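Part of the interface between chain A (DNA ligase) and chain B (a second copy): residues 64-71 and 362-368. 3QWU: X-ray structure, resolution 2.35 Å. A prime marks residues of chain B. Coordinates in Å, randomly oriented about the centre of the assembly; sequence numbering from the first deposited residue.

Chain A 64-71: ETGLREQF
Chain B 362-368: LLSGGIV

This is a close backbone-to-backbone contact in which a glycine turn of chain B lies against one face of a chain A helix, with CA-H...O contacts and no clear hydrogen bond. Residues 64-70 are helical, with Glu69 N to Thr65 O at 3.0 Å and Gln70 N to Gly66 O at 2.8 Å; Phe71 (phi/psi -122/136) leaves the helix. In chain B a helix ends in a Schellman motif: Gly365′ N donates to Leu362′ O at 2.9 Å, and Gly365′ takes phi/psi 102/22 before Gly366′ extends at -71/167.

The register is set by Gly66 and Gly365′, whose CA atoms lie 3.7 Å apart. Two CA-H...O contacts join the backbones: Gly365′ CA to Thr65 O (3.5 Å, 150° at H) and Gly66 CA to Gly365′ O (3.6 Å, 157°). A CB on Gly365′ would fall 2.2 Å from Thr65 O, and its positive phi independently calls for glycine.

Around this pair, Thr65 (m) places CG2 3.3 Å from Ser364′ O. Glu69 (t, p) sets CB 3.7 Å from Gly365′ O, while its OE1 approaches Ser364′ O at 3.2 Å without bonding, both being acceptors. Gln70 (m, m) places CG 3.8 Å from Gly365′ O and 4.1 Å from Ile367′ CD1 (chi1 -115°). Outside the contact, Arg68 NH1 salt-bridges Glu64 OE2 at 2.7 Å.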

# COMPACT_ATOMS: atom_id res chain seq x y z
N GLU A 64 3.47 20.49 16.83
CA GLU A 64 3.25 21.20 18.09
C GLU A 64 2.85 20.26 19.24
O GLU A 64 3.47 20.26 20.34
CB GLU A 64 2.18 22.26 17.94
CG GLU A 64 1.90 22.94 19.31
CD GLU A 64 1.22 24.29 19.20
OE1 GLU A 64 0.84 24.71 18.10
OE2 GLU A 64 1.04 24.92 20.26
N THR A 65 1.81 19.46 19.00
CA THR A 65 1.34 18.52 19.99
C THR A 65 2.34 17.39 20.20
O THR A 65 2.35 16.81 21.24
CB THR A 65 -0.00 17.94 19.56
OG1 THR A 65 -0.86 19.04 19.23
CG2 THR A 65 -0.63 17.15 20.65
N GLY A 66 3.17 17.05 19.21
CA GLY A 66 4.15 16.00 19.39
C GLY A 66 5.27 16.44 20.32
O GLY A 66 5.68 15.70 21.24
N LEU A 67 5.77 17.64 20.08
CA LEU A 67 6.84 18.20 20.88
C LEU A 67 6.40 18.38 22.33
O LEU A 67 7.08 17.99 23.25
CB LEU A 67 7.28 19.54 20.31
CG LEU A 67 8.08 19.48 19.02
CD1 LEU A 67 8.63 20.87 18.74
CD2 LEU A 67 9.16 18.45 19.17
N ARG A 68 5.21 18.90 22.50
CA ARG A 68 4.56 19.04 23.79
C ARG A 68 4.33 17.69 24.48
O ARG A 68 4.46 17.59 25.68
CB ARG A 68 3.27 19.81 23.58
CG ARG A 68 2.59 20.32 24.78
CD ARG A 68 1.59 21.45 24.39
NE ARG A 68 2.34 22.70 24.22
CZ ARG A 68 2.05 23.69 23.37
NH1 ARG A 68 1.00 23.60 22.56
NH2 ARG A 68 2.83 24.79 23.35
N GLU A 69 4.02 16.64 23.73
CA GLU A 69 3.76 15.33 24.37
C GLU A 69 5.04 14.53 24.68
O GLU A 69 5.13 13.87 25.72
CB GLU A 69 2.80 14.50 23.50
CG GLU A 69 2.48 13.07 23.98
CD GLU A 69 1.37 13.01 25.06
OE1 GLU A 69 0.35 13.72 24.97
OE2 GLU A 69 1.52 12.21 25.99
N GLN A 70 6.02 14.55 23.79
CA GLN A 70 7.11 13.60 23.90
C GLN A 70 8.25 14.01 24.84
O GLN A 70 8.99 13.15 25.29
CB GLN A 70 7.69 13.29 22.54
CG GLN A 70 6.73 12.56 21.63
CD GLN A 70 6.23 11.24 22.21
OE1 GLN A 70 5.02 10.95 22.17
NE2 GLN A 70 7.16 10.43 22.71
N PHE A 71 8.38 15.31 25.13
CA PHE A 71 9.55 15.86 25.81
C PHE A 71 9.20 16.57 27.10
O PHE A 71 8.24 17.33 27.13
CB PHE A 71 10.36 16.79 24.88
CG PHE A 71 10.93 16.08 23.67
CD1 PHE A 71 11.90 15.10 23.81
CD2 PHE A 71 10.49 16.38 22.41
CE1 PHE A 71 12.41 14.42 22.69
CE2 PHE A 71 10.98 15.68 21.29
CZ PHE A 71 11.94 14.70 21.44
N LEU B 362 -1.92 9.55 16.98
CA LEU B 362 -1.23 10.60 16.24
C LEU B 362 -1.68 12.01 16.65
O LEU B 362 -0.82 12.85 16.95
CB LEU B 362 -1.38 10.40 14.73
CG LEU B 362 -0.77 9.13 14.12
CD1 LEU B 362 -0.91 9.21 12.64
CD2 LEU B 362 0.69 8.87 14.53
N LEU B 363 -2.99 12.24 16.73
CA LEU B 363 -3.56 13.58 17.06
C LEU B 363 -3.19 14.10 18.42
O LEU B 363 -3.19 15.30 18.68
CB LEU B 363 -5.09 13.65 16.89
CG LEU B 363 -5.47 13.58 15.40
CD1 LEU B 363 -6.90 13.09 15.27
CD2 LEU B 363 -5.22 14.90 14.58
N SER B 364 -2.85 13.19 19.32
CA SER B 364 -2.55 13.58 20.67
C SER B 364 -1.05 13.80 20.83
O SER B 364 -0.59 14.13 21.91
CB SER B 364 -3.05 12.50 21.63
OG SER B 364 -2.09 11.44 21.66
N GLY B 365 -0.29 13.57 19.76
CA GLY B 365 1.14 13.84 19.74
C GLY B 365 1.99 12.60 19.89
O GLY B 365 3.13 12.72 20.29
N GLY B 366 1.44 11.43 19.60
CA GLY B 366 2.13 10.17 19.79
C GLY B 366 3.26 9.96 18.80
O GLY B 366 3.36 10.66 17.79
N ILE B 367 4.08 8.97 19.09
CA ILE B 367 5.17 8.56 18.26
C ILE B 367 4.81 7.25 17.52
O ILE B 367 4.16 6.40 18.08
CB ILE B 367 6.41 8.38 19.17
CG1 ILE B 367 7.50 9.38 18.83
CG2 ILE B 367 6.90 6.93 19.22
CD1 ILE B 367 8.66 9.39 19.92
N VAL B 368 5.26 7.08 16.29
CA VAL B 368 5.06 5.86 15.52
C VAL B 368 6.43 5.50 14.89
O VAL B 368 7.20 6.39 14.55
CB VAL B 368 4.01 6.09 14.38
CG1 VAL B 368 4.04 4.95 13.42
CG2 VAL B 368 2.61 6.27 14.97